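Local coordinates for uncharacterized protein (Bacteroides uniformis, PDB 4K61) that is of unknown function but belongs to the putative beta-lactamase-inhibitor-like, PepSY-like family and folds into one long antiparallel sheet accompanied by helices, at residues Y30-F35 and D41-F46; T57-M62 and S96-E101; V102-A105 and K110-I113; K13-T18 and V53-D58. All coordinates share one frame; numbering follows the deposited sequence.

In the fold
All four contacts lie on or beside one eight-stranded antiparallel sheet, and together they sample it from one end toward the other. Contact 1 is the hairpin 30-37/40-46; contact 4 lies close by, with centres about 7 Å apart, because strand 52-58 pairs with strand 40-46 through the backbone while a helix end reaches over to it. Contact 2 leaves that same strand 52-58, shares T57 and D58 with contact 4, and crosses to strand 97-103. Contact 3 continues strand 97-103 into its hairpin with strand 110-115. Contacts 3 and 4 are farthest apart, about 28 Å between centres, on opposite sides of the chain's centre.

Contact 1: Y30-F35 and D41-F46; sequences YYVADF and DTKVWF
One face of the W45 indole receives V32 CG2, which sits 3.6 Å from the centroid of the five-membered ring and only 20° off its normal, a clear CH-pi contact. Along its edge the same indole meets Y30 CB, and the two aromatic groups form an offset edge-to-face pair with the indole edge turned to the tyrosine face. On the other side of the sheet, T42 CB stands over one face of the F35 ring, 4.2 Å from its centroid, while V44 CG2 comes in at the ring edge. The phenyl of F35 is carried there by a chi1 of 56°, which sets CG between the backbone N and the carbonyl carbon. A33 CB lies at the edge of F46.

These side chains alternate on a regular antiparallel ladder. Y31 with F46, A33 with V44 and F35 with T42 are the hydrogen-bonded pairs, each closed by two backbone bonds, such as F46 N to Y31 O at 2.8 Å. V32 faces W45 and D34 faces K43 in the non-hydrogen-bonded positions. K43 NZ bridges two acids. It meets D34 OD1 at 3.0 Å from above the carboxylate plane. It reaches D41 OD2 at 2.9 Å on the syn side, somewhat out of plane. D34 OD1 and D41 OD1 are only 2.4 Å apart, so a proton is probably held between the acids; K43 probably also lowers the electrostatic cost.

Strand 23-27 flanks this hairpin on one side, where D27 accepts a hydrogen bond from W45 NE1, and strand 52-58 on the other, while L12 of helix 6-15 packs on A33, F35 and F46.

Contact 2: T57-M62 and S96-E101; sequences TDWETM and SIVAVE
No backbone bonds join residues 57-62 to strand 97-101: the CA atoms of W59 and V98 stay 9.6 Å apart and those of M62 and V100 8.6 Å, so the contact is made by side chains alone. The indole of W59 points its six-membered end at the strand, and V98 CG2 lies at the ring edge, near its plane, 4.1 Å from CZ3. Three residues on from W59, and two on from V98, selenomethionine M62 meets V100, with M62 SE 4.1 Å from V100 CG2. The bend at chi2 (-69°) brings SE toward the valine. Each pair crosses at about a right angle.

V98 and V100, separated by a single residue, project from the same side of their strand, the usual alternation in an antiparallel sheet. Strand 82-90 lies between strands 52-58 and 97-103 in that sheet, and the contact spans it on the side occupied by helix 67-75. The chain leaves strand 52-58 through a turn in which T61 N donates a weak bond to W59 O. W88 of the intervening strand stacks with the W59 indole, while F73 of the helix touches both M62 and V100.

Contact 3: V102-A105 and K110-I113; sequences VGMA and KYQI
A selenium at the rim of an aromatic ring distinguishes this hairpin end: SE of selenomethionine M104 lies 5.1 Å from the centroid of the Y111 ring and 80° off its normal, a Met-aromatic contact made at the edge and not over a face. The closest touch in the pair is not the selenium but the carbon before it, with M104 CG 3.5 Å from Y111 CE2. The bend at chi2 (-62°) keeps SE beside the same ring edge, near CD2 as well as CE2; the next bend, at chi3, turns only the methyl.

V102, on the same face of the sheet as Y111, packs on the partner strand through CG2, the branch held between the backbone N and the carbonyl carbon. V102 CG2 rests 3.8 Å from Y111 CB. The same methyl lies 3.9 Å from I113 CD1, thereby touching two alternate residues. The backbones of V102 and Y111 form an antiparallel hydrogen-bonded pair: V102 N reaches Y111 O at 2.9 Å, and a second bond of equal length runs from Y111 N to V102 O. G103 and K110 follow as a non-hydrogen-bonded pair, after which M104 leaves the strand.

Strand 82-90 flanks the hairpin through a backbone bond between G103 and M82. On its other side the hairpin meets the outermost strand 121-126, where R125 bonds to Q112 and N126 touches Y111; Y78 adds an edge-to-face ring contact with Y111.

Contact 4: K13-T18 and V53-D58; sequences KKMYPT and VMQQTD
Y16 and Q55 reach each other from opposite directions because of how their side chains leave the backbone. Q55 is stretched out, with CG anti to the backbone N (chi1 173°) and the chain still extended at the next bond, while Y16 places its CG beside its own backbone N and sends the ring across from the end of the helix. Even the nearest CA atoms, those of M15 and Q55, are 11.2 Å apart, so long side chains span the gap.

The phenol of Y16 donates a hydrogen bond from OH to Q55 OE1 at 2.6 Å. The amide oxygen is met well to one side of its C=O direction, at 115°, and the donor is tilted 25° from the carbonyl plane. Seen from the ring, OE1 lies in plane at the edge, close to CE2 as well as to the hydroxyl. Beside it, the terminal methyl of selenomethionine M15 comes within 4.0 Å of the same oxygen, the M15 and Q55 side chains passing each other in opposite directions.

The other end of the Q55 amide gives its NE2 to Q90 OE1 on strand 82-90, and bonds at both ends probably hold the amide's rotation. F35 of strand 30-37 meets the Y16 ring as well. The arrangement is a polar tie at the surface between the C-terminal end of helix 6-15 and a strand of the antiparallel sheet it packs against, consistent with the alpha+beta make-up of this PepSY-like protein.

Contact 1: Y30-F35 and D41-F46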
loop_
_atom_site.group_PDB
_atom_site.type_symbol
_atom_site.label_atom_id
_atom_site.label_comp_id
_atom_site.label_asym_id
_atom_site.label_seq_id
_atom_site.Cartn_x
_atom_site.Cartn_y
_atom_site.Cartn_z
ATOM N N TYR A 30 -13.335 -5.558 3.996
ATOM C CA TYR A 30 -12.136 -6.315 4.371
ATOM C C TYR A 30 -11.682 -6.084 5.803
ATOM O O TYR A 30 -11.981 -5.048 6.423
ATOM C CB TYR A 30 -10.993 -5.895 3.440
ATOM C CG TYR A 30 -11.341 -6.081 2.001
ATOM C CD1 TYR A 30 -11.296 -7.347 1.407
ATOM C CD2 TYR A 30 -11.746 -5.002 1.231
ATOM C CE1 TYR A 30 -11.674 -7.531 0.090
ATOM C CE2 TYR A 30 -12.093 -5.176 -0.096
ATOM C CZ TYR A 30 -12.053 -6.437 -0.653
ATOM O OH TYR A 30 -12.419 -6.574 -1.958
ATOM N N TYR A 31 -10.992 -7.087 6.339
ATOM C CA TYR A 31 -10.270 -6.962 7.592
ATOM C C TYR A 31 -8.861 -6.601 7.232
ATOM O O TYR A 31 -8.263 -7.209 6.339
ATOM C CB TYR A 31 -10.256 -8.292 8.326
ATOM C CG TYR A 31 -11.623 -8.793 8.631
ATOM C CD1 TYR A 31 -12.328 -8.350 9.764
ATOM C CD2 TYR A 31 -12.256 -9.682 7.783
ATOM C CE1 TYR A 31 -13.590 -8.781 10.020
ATOM C CE2 TYR A 31 -13.524 -10.112 8.039
ATOM C CZ TYR A 31 -14.189 -9.669 9.162
ATOM O OH TYR A 31 -15.447 -10.105 9.429
ATOM N N VAL A 32 -8.292 -5.654 7.972
ATOM C CA VAL A 32 -6.923 -5.246 7.702
ATOM C C VAL A 32 -6.090 -5.478 8.937
ATOM O O VAL A 32 -6.411 -4.982 10.030
ATOM C CB VAL A 32 -6.846 -3.761 7.283
ATOM C CG1 VAL A 32 -5.388 -3.366 7.015
ATOM C CG2 VAL A 32 -7.745 -3.503 6.074
ATOM N N ALA A 33 -5.017 -6.267 8.751
ATOM C CA ALA A 33 -3.998 -6.480 9.757
ATOM C C ALA A 33 -2.849 -5.553 9.518
ATOM O O ALA A 33 -2.342 -5.462 8.404
ATOM C CB ALA A 33 -3.499 -7.916 9.735
ATOM N N ASP A 34 -2.455 -4.840 10.572
ATOM C CA ASP A 34 -1.318 -3.956 10.529
ATOM C C ASP A 34 -0.312 -4.444 11.551
ATOM O O ASP A 34 -0.612 -4.620 12.735
ATOM C CB ASP A 34 -1.694 -2.509 10.842
ATOM C CG ASP A 34 -0.512 -1.614 10.760
ATOM O OD1 ASP A 34 0.028 -1.467 9.632
ATOM O OD2 ASP A 34 -0.074 -1.107 11.797
ATOM N N PHE A 35 0.901 -4.630 11.076
ATOM C CA PHE A 35 1.937 -5.232 11.888
ATOM C C PHE A 35 3.286 -4.945 11.286
ATOM O O PHE A 35 3.413 -4.579 10.121
ATOM C CB PHE A 35 1.732 -6.757 12.027
ATOM C CG PHE A 35 1.656 -7.486 10.713
ATOM C CD1 PHE A 35 0.487 -7.518 10.011
ATOM C CD2 PHE A 35 2.757 -8.099 10.170
ATOM C CE1 PHE A 35 0.411 -8.181 8.794
ATOM C CE2 PHE A 35 2.696 -8.781 8.960
ATOM C CZ PHE A 35 1.519 -8.816 8.266
ATOM N N ASP A 41 6.415 -1.480 8.283
ATOM C CA ASP A 41 4.993 -1.582 8.436
ATOM C C ASP A 41 4.404 -2.368 7.266
ATOM O O ASP A 41 4.690 -2.091 6.097
ATOM C CB ASP A 41 4.319 -0.226 8.498
ATOM C CG ASP A 41 2.806 -0.364 8.658
ATOM O OD1 ASP A 41 2.365 -0.806 9.742
ATOM O OD2 ASP A 41 2.076 -0.105 7.697
ATOM N N THR A 42 3.582 -3.349 7.600
ATOM C CA THR A 42 2.963 -4.259 6.637
ATOM C C THR A 42 1.491 -4.356 6.918
ATOM O O THR A 42 1.083 -4.482 8.065
ATOM C CB THR A 42 3.589 -5.669 6.732
ATOM O OG1 THR A 42 5.015 -5.566 6.620
ATOM C CG2 THR A 42 3.056 -6.633 5.683
ATOM N N LYS A 43 0.685 -4.293 5.861
ATOM C CA LYS A 43 -0.736 -4.407 5.978
ATOM C C LYS A 43 -1.214 -5.475 5.037
ATOM O O LYS A 43 -0.741 -5.603 3.901
ATOM C CB LYS A 43 -1.461 -3.082 5.677
ATOM C CG LYS A 43 -1.342 -2.048 6.780
ATOM C CD LYS A 43 -2.013 -0.741 6.375
ATOM C CE LYS A 43 -2.026 0.256 7.507
ATOM N NZ LYS A 43 -0.663 0.791 7.736
ATOM N N VAL A 44 -2.132 -6.288 5.526
ATOM C CA VAL A 44 -2.678 -7.352 4.710
ATOM C C VAL A 44 -4.203 -7.292 4.825
ATOM O O VAL A 44 -4.759 -7.173 5.928
ATOM C CB VAL A 44 -2.206 -8.751 5.146
ATOM C CG1 VAL A 44 -2.776 -9.808 4.237
ATOM C CG2 VAL A 44 -0.695 -8.872 5.107
ATOM N N TRP A 45 -4.844 -7.316 3.665
ATOM C CA TRP A 45 -6.303 -7.238 3.551
ATOM C C TRP A 45 -6.842 -8.640 3.385
ATOM O O TRP A 45 -6.351 -9.379 2.504
ATOM C CB TRP A 45 -6.727 -6.414 2.317
ATOM C CG TRP A 45 -6.717 -4.911 2.518
ATOM C CD1 TRP A 45 -7.798 -4.087 2.609
ATOM C CD2 TRP A 45 -5.564 -4.067 2.645
ATOM N NE1 TRP A 45 -7.403 -2.791 2.809
ATOM C CE2 TRP A 45 -6.031 -2.749 2.812
ATOM C CE3 TRP A 45 -4.174 -4.294 2.623
ATOM C CZ2 TRP A 45 -5.177 -1.678 2.978
ATOM C CZ3 TRP A 45 -3.326 -3.208 2.763
ATOM C CH2 TRP A 45 -3.827 -1.929 2.957
ATOM N N PHE A 46 -7.871 -8.986 4.191
ATOM C CA PHE A 46 -8.524 -10.282 4.072
ATOM C C PHE A 46 -9.990 -10.088 3.773
ATOM O O PHE A 46 -10.651 -9.216 4.380
ATOM C CB PHE A 46 -8.416 -11.079 5.376
ATOM C CG PHE A 46 -7.027 -11.454 5.732
ATOM C CD1 PHE A 46 -6.248 -10.579 6.465
ATOM C CD2 PHE A 46 -6.471 -12.667 5.313
ATOM C CE1 PHE A 46 -4.947 -10.891 6.790
ATOM C CE2 PHE A 46 -5.143 -12.978 5.641
ATOM C CZ PHE A 46 -4.401 -12.099 6.385
#

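Contact 2: T57-M62 and S96-E101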
loop_
_atom_site.group_PDB
_atom_site.type_symbol
_atom_site.label_atom_id
_atom_site.label_comp_id
_atom_site.label_asym_id
_atom_site.label_seq_id
_atom_site.Cartn_x
_atom_site.Cartn_y
_atom_site.Cartn_z
ATOM N N THR A 57 3.528 -3.018 1.755
ATOM C CA THR A 57 4.711 -2.770 2.579
ATOM C C THR A 57 5.086 -1.298 2.462
ATOM O O THR A 57 5.223 -0.743 1.365
ATOM C CB THR A 57 5.872 -3.636 2.075
ATOM O OG1 THR A 57 5.478 -5.009 2.123
ATOM C CG2 THR A 57 7.117 -3.445 2.891
ATOM N N ASP A 58 5.187 -0.654 3.614
ATOM C CA ASP A 58 5.469 0.767 3.684
ATOM C C ASP A 58 6.954 0.937 3.610
ATOM O O ASP A 58 7.668 0.812 4.584
ATOM C CB ASP A 58 4.910 1.360 4.971
ATOM C CG ASP A 58 5.048 2.868 5.031
ATOM O OD1 ASP A 58 5.653 3.457 4.123
ATOM O OD2 ASP A 58 4.545 3.471 6.004
ATOM N N TRP A 59 7.414 1.224 2.407
ATOM C CA TRP A 59 8.819 1.400 2.150
ATOM C C TRP A 59 9.345 2.727 2.670
ATOM O O TRP A 59 10.523 2.850 2.955
ATOM C CB TRP A 59 9.077 1.297 0.650
ATOM C CG TRP A 59 9.317 -0.097 0.123
ATOM C CD1 TRP A 59 9.759 -1.202 0.819
ATOM C CD2 TRP A 59 9.260 -0.499 -1.236
ATOM N NE1 TRP A 59 9.896 -2.276 -0.031
ATOM C CE2 TRP A 59 9.628 -1.866 -1.298
ATOM C CE3 TRP A 59 8.961 0.170 -2.422
ATOM C CZ2 TRP A 59 9.666 -2.580 -2.500
ATOM C CZ3 TRP A 59 8.959 -0.527 -3.586
ATOM C CH2 TRP A 59 9.333 -1.897 -3.634
ATOM N N GLU A 60 8.460 3.709 2.788
ATOM C CA GLU A 60 8.732 5.029 3.335
ATOM C C GLU A 60 9.530 5.958 2.411
ATOM O O GLU A 60 9.132 7.120 2.226
ATOM C CB GLU A 60 9.343 4.957 4.733
ATOM C CG GLU A 60 8.284 4.750 5.790
ATOM C CD GLU A 60 8.863 4.404 7.138
ATOM O OE1 GLU A 60 9.844 5.062 7.552
ATOM O OE2 GLU A 60 8.320 3.483 7.780
ATOM N N THR A 61 10.599 5.453 1.793
ATOM C CA THR A 61 11.376 6.294 0.875
ATOM C C THR A 61 11.609 5.636 -0.468
ATOM O O THR A 61 11.430 4.398 -0.633
ATOM C CB THR A 61 12.749 6.683 1.457
ATOM O OG1 THR A 61 13.609 5.550 1.443
ATOM C CG2 THR A 61 12.623 7.216 2.873
HETATM N N MSE A 62 12.067 6.466 -1.405
HETATM C CA MSE A 62 12.356 6.011 -2.763
HETATM C C MSE A 62 13.560 5.101 -2.777
HETATM O O MSE A 62 13.811 4.448 -3.784
HETATM C CB MSE A 62 12.566 7.194 -3.714
HETATM C CG MSE A 62 11.332 8.095 -3.820
HETATM SE SE MSE A 62 9.885 7.150 -4.763
HETATM C CE MSE A 62 10.652 7.248 -6.585
ATOM N N SER A 96 2.417 -6.543 -9.178
ATOM C CA SER A 96 2.666 -5.597 -8.087
ATOM C C SER A 96 2.727 -4.143 -8.601
ATOM O O SER A 96 2.938 -3.865 -9.782
ATOM C CB SER A 96 3.970 -5.932 -7.374
ATOM O OG SER A 96 3.867 -7.214 -6.776
ATOM N N ILE A 97 2.560 -3.223 -7.673
ATOM C CA ILE A 97 2.513 -1.786 -7.962
ATOM C C ILE A 97 3.368 -1.051 -6.958
ATOM O O ILE A 97 3.317 -1.370 -5.756
ATOM C CB ILE A 97 1.059 -1.267 -7.880
ATOM C CG1 ILE A 97 0.220 -1.851 -9.012
ATOM C CG2 ILE A 97 1.017 0.262 -7.895
ATOM C CD1 ILE A 97 -1.267 -1.576 -8.820
ATOM N N VAL A 98 4.142 -0.049 -7.413
ATOM C CA VAL A 98 4.740 0.922 -6.502
ATOM C C VAL A 98 3.823 2.156 -6.456
ATOM O O VAL A 98 3.618 2.811 -7.481
ATOM C CB VAL A 98 6.146 1.388 -6.913
ATOM C CG1 VAL A 98 6.750 2.299 -5.858
ATOM C CG2 VAL A 98 7.065 0.205 -7.146
ATOM N N ALA A 99 3.271 2.453 -5.286
ATOM C CA ALA A 99 2.391 3.596 -5.131
ATOM C C ALA A 99 3.188 4.724 -4.472
ATOM O O ALA A 99 3.757 4.570 -3.361
ATOM C CB ALA A 99 1.182 3.243 -4.304
ATOM N N VAL A 100 3.281 5.848 -5.173
ATOM C CA VAL A 100 4.038 6.997 -4.658
ATOM C C VAL A 100 3.082 8.158 -4.410
ATOM O O VAL A 100 2.291 8.508 -5.284
ATOM C CB VAL A 100 5.098 7.458 -5.660
ATOM C CG1 VAL A 100 5.805 8.672 -5.111
ATOM C CG2 VAL A 100 6.057 6.322 -5.958
ATOM N N GLU A 101 3.142 8.743 -3.213
ATOM C CA GLU A 101 2.350 9.937 -2.921
ATOM C C GLU A 101 3.268 11.138 -2.806
ATOM O O GLU A 101 4.272 11.077 -2.086
ATOM C CB GLU A 101 1.515 9.798 -1.653
ATOM C CG GLU A 101 0.544 10.964 -1.531
ATOM C CD GLU A 101 -0.639 10.707 -0.599
ATOM O OE1 GLU A 101 -1.009 9.523 -0.401
ATOM O OE2 GLU A 101 -1.238 11.704 -0.120
#

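Contact 3: V102-A105 and K110-I113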
loop_
_atom_site.group_PDB
_atom_site.type_symbol
_atom_site.label_atom_id
_atom_site.label_comp_id
_atom_site.label_asym_id
_atom_site.label_seq_id
_atom_site.Cartn_x
_atom_site.Cartn_y
_atom_site.Cartn_z
ATOM N N VAL A 102 2.917 12.213 -3.516
ATOM C CA VAL A 102 3.679 13.456 -3.453
ATOM C C VAL A 102 2.807 14.618 -3.009
ATOM O O VAL A 102 1.626 14.675 -3.379
ATOM C CB VAL A 102 4.319 13.814 -4.796
ATOM C CG1 VAL A 102 5.323 12.755 -5.194
ATOM C CG2 VAL A 102 3.282 13.979 -5.900
ATOM N N GLY A 103 3.418 15.556 -2.287
ATOM C CA GLY A 103 2.813 16.834 -1.933
ATOM C C GLY A 103 3.528 17.883 -2.774
ATOM O O GLY A 103 4.741 17.838 -2.914
HETATM N N MSE A 104 2.788 18.813 -3.377
HETATM C CA MSE A 104 3.401 19.810 -4.285
HETATM C C MSE A 104 3.831 21.053 -3.565
HETATM O O MSE A 104 3.523 21.251 -2.376
HETATM C CB MSE A 104 2.483 20.163 -5.453
HETATM C CG MSE A 104 2.014 18.944 -6.233
HETATM SE SE MSE A 104 3.463 17.889 -7.093
HETATM C CE MSE A 104 4.026 19.310 -8.354
ATOM N N ALA A 105 4.550 21.896 -4.311
ATOM C CA ALA A 105 5.109 23.158 -3.815
ATOM C C ALA A 105 4.116 24.003 -3.015
ATOM O O ALA A 105 4.438 24.464 -1.912
ATOM C CB ALA A 105 5.651 23.978 -4.977
ATOM N N LYS A 110 -2.124 16.916 -3.139
ATOM C CA LYS A 110 -1.452 15.621 -3.080
ATOM C C LYS A 110 -1.823 14.769 -4.303
ATOM O O LYS A 110 -2.989 14.763 -4.709
ATOM C CB LYS A 110 -1.813 14.905 -1.799
ATOM C CG LYS A 110 -1.263 15.615 -0.547
ATOM C CD LYS A 110 -1.773 15.002 0.737
ATOM C CE LYS A 110 -0.946 15.314 1.978
ATOM N NZ LYS A 110 -0.337 16.665 1.937
ATOM N N TYR A 111 -0.829 14.096 -4.868
ATOM C CA TYR A 111 -1.041 13.156 -5.976
ATOM C C TYR A 111 -0.562 11.778 -5.590
ATOM O O TYR A 111 0.432 11.629 -4.842
ATOM C CB TYR A 111 -0.300 13.579 -7.252
ATOM C CG TYR A 111 -0.744 14.896 -7.815
ATOM C CD1 TYR A 111 -1.943 15.001 -8.524
ATOM C CD2 TYR A 111 0.008 16.039 -7.637
ATOM C CE1 TYR A 111 -2.391 16.221 -9.026
ATOM C CE2 TYR A 111 -0.419 17.263 -8.154
ATOM C CZ TYR A 111 -1.617 17.344 -8.846
ATOM O OH TYR A 111 -2.034 18.548 -9.344
ATOM N N GLN A 112 -1.280 10.774 -6.060
ATOM C CA GLN A 112 -0.855 9.405 -5.949
ATOM C C GLN A 112 -0.577 8.859 -7.343
ATOM O O GLN A 112 -1.466 8.889 -8.227
ATOM C CB GLN A 112 -1.905 8.570 -5.275
ATOM C CG GLN A 112 -1.539 7.090 -5.164
ATOM C CD GLN A 112 -2.754 6.271 -4.754
ATOM O OE1 GLN A 112 -3.651 5.981 -5.575
ATOM N NE2 GLN A 112 -2.783 5.892 -3.497
ATOM N N ILE A 113 0.617 8.326 -7.527
ATOM C CA ILE A 113 1.038 7.791 -8.825
ATOM C C ILE A 113 1.348 6.304 -8.663
ATOM O O ILE A 113 2.116 5.905 -7.764
ATOM C CB ILE A 113 2.302 8.548 -9.333
ATOM C CG1 ILE A 113 2.121 10.078 -9.276
ATOM C CG2 ILE A 113 2.627 8.136 -10.759
ATOM C CD1 ILE A 113 2.783 10.732 -8.085
#

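Contact 4: K13-T18 and V53-D58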
loop_
_atom_site.group_PDB
_atom_site.type_symbol
_atom_site.label_atom_id
_atom_site.label_comp_id
_atom_site.label_asym_id
_atom_site.label_seq_id
_atom_site.Cartn_x
_atom_site.Cartn_y
_atom_site.Cartn_z
ATOM N N LYS A 13 -1.704 -15.665 10.687
ATOM C CA LYS A 13 -0.686 -16.416 11.421
ATOM C C LYS A 13 -0.053 -17.481 10.511
ATOM O O LYS A 13 1.149 -17.729 10.561
ATOM C CB LYS A 13 -1.290 -17.027 12.683
ATOM C CG LYS A 13 -0.280 -17.537 13.691
ATOM C CD LYS A 13 -0.876 -17.580 15.087
ATOM C CE LYS A 13 0.146 -17.818 16.160
ATOM N NZ LYS A 13 0.388 -19.273 16.331
ATOM N N LYS A 14 -0.845 -18.069 9.635
ATOM C CA LYS A 14 -0.301 -18.981 8.631
ATOM C C LYS A 14 0.678 -18.320 7.640
ATOM O O LYS A 14 1.730 -18.895 7.325
ATOM C CB LYS A 14 -1.465 -19.642 7.896
ATOM C CG LYS A 14 -1.089 -20.696 6.873
ATOM C CD LYS A 14 -2.348 -21.435 6.434
ATOM C CE LYS A 14 -2.205 -22.040 5.051
ATOM N NZ LYS A 14 -1.323 -23.238 5.089
HETATM N N MSE A 15 0.348 -17.128 7.139
HETATM C CA MSE A 15 1.224 -16.383 6.209
HETATM C C MSE A 15 2.470 -15.922 6.931
HETATM O O MSE A 15 3.537 -15.918 6.383
HETATM C CB MSE A 15 0.511 -15.132 5.654
HETATM C CG MSE A 15 -0.510 -15.424 4.570
HETATM SE SE MSE A 15 -1.481 -13.712 4.272
HETATM C CE MSE A 15 -0.201 -12.853 3.095
ATOM N N TYR A 16 2.309 -15.471 8.166
ATOM C CA TYR A 16 3.371 -14.838 8.942
ATOM C C TYR A 16 3.387 -15.370 10.356
ATOM O O TYR A 16 2.836 -14.759 11.285
ATOM C CB TYR A 16 3.148 -13.324 8.952
ATOM C CG TYR A 16 3.395 -12.691 7.612
ATOM C CD1 TYR A 16 4.702 -12.626 7.097
ATOM C CD2 TYR A 16 2.374 -12.105 6.890
ATOM C CE1 TYR A 16 4.961 -12.037 5.879
ATOM C CE2 TYR A 16 2.611 -11.531 5.651
ATOM C CZ TYR A 16 3.893 -11.507 5.144
ATOM O OH TYR A 16 4.173 -10.918 3.934
ATOM N N PRO A 17 4.049 -16.522 10.577
ATOM C CA PRO A 17 4.048 -17.113 11.920
ATOM C C PRO A 17 4.656 -16.257 13.000
ATOM O O PRO A 17 4.356 -16.467 14.159
ATOM C CB PRO A 17 4.880 -18.409 11.765
ATOM C CG PRO A 17 5.548 -18.284 10.445
ATOM C CD PRO A 17 4.736 -17.353 9.596
ATOM N N THR A 18 5.512 -15.307 12.639
ATOM C CA THR A 18 6.100 -14.450 13.641
ATOM C C THR A 18 5.469 -13.061 13.721
ATOM O O THR A 18 5.981 -12.217 14.453
ATOM C CB THR A 18 7.605 -14.295 13.425
ATOM O OG1 THR A 18 7.858 -13.543 12.239
ATOM C CG2 THR A 18 8.273 -15.690 13.311
ATOM N N VAL A 53 -6.182 -10.587 -0.058
ATOM C CA VAL A 53 -6.449 -9.971 -1.380
ATOM C C VAL A 53 -5.494 -8.838 -1.754
ATOM O O VAL A 53 -5.400 -8.476 -2.916
ATOM C CB VAL A 53 -7.911 -9.522 -1.486
ATOM C CG1 VAL A 53 -8.822 -10.724 -1.360
ATOM C CG2 VAL A 53 -8.245 -8.496 -0.414
HETATM N N MSE A 54 -4.799 -8.292 -0.759
HETATM C CA MSE A 54 -3.781 -7.260 -0.991
HETATM C C MSE A 54 -2.833 -7.288 0.178
HETATM O O MSE A 54 -3.235 -7.566 1.328
HETATM C CB MSE A 54 -4.446 -5.876 -1.124
HETATM C CG MSE A 54 -3.392 -4.769 -1.313
HETATM SE SE MSE A 54 -4.284 -3.171 -2.063
HETATM C CE MSE A 54 -5.449 -2.734 -0.507
ATOM N N GLN A 55 -1.576 -6.938 -0.091
ATOM C CA GLN A 55 -0.610 -6.646 0.940
ATOM C C GLN A 55 0.142 -5.380 0.562
ATOM O O GLN A 55 0.421 -5.154 -0.603
ATOM C CB GLN A 55 0.392 -7.777 1.073
ATOM C CG GLN A 55 1.558 -7.477 2.024
ATOM C CD GLN A 55 2.432 -8.700 2.188
ATOM O OE1 GLN A 55 2.138 -9.585 2.989
ATOM N NE2 GLN A 55 3.493 -8.770 1.407
ATOM N N GLN A 56 0.424 -4.565 1.554
ATOM C CA GLN A 56 1.200 -3.368 1.360
ATOM C C GLN A 56 2.367 -3.353 2.306
ATOM O O GLN A 56 2.237 -3.595 3.507
ATOM C CB GLN A 56 0.341 -2.131 1.553
ATOM C CG GLN A 56 -0.714 -1.968 0.467
ATOM C CD GLN A 56 -1.589 -0.757 0.670
ATOM O OE1 GLN A 56 -1.379 0.067 1.561
ATOM N NE2 GLN A 56 -2.607 -0.645 -0.166
ATOM N N THR A 57 3.528 -3.018 1.755
ATOM C CA THR A 57 4.711 -2.770 2.579
ATOM C C THR A 57 5.086 -1.298 2.462
ATOM O O THR A 57 5.223 -0.743 1.365
ATOM C CB THR A 57 5.872 -3.636 2.075
ATOM O OG1 THR A 57 5.478 -5.009 2.123
ATOM C CG2 THR A 57 7.117 -3.445 2.891
ATOM N N ASP A 58 5.187 -0.654 3.614
ATOM C CA ASP A 58 5.469 0.767 3.684
ATOM C C ASP A 58 6.954 0.937 3.610
ATOM O O ASP A 58 7.668 0.812 4.584
ATOM C CB ASP A 58 4.910 1.360 4.971
ATOM C CG ASP A 58 5.048 2.868 5.031
ATOM O OD1 ASP A 58 5.653 3.457 4.123
ATOM O OD2 ASP A 58 4.545 3.471 6.004
#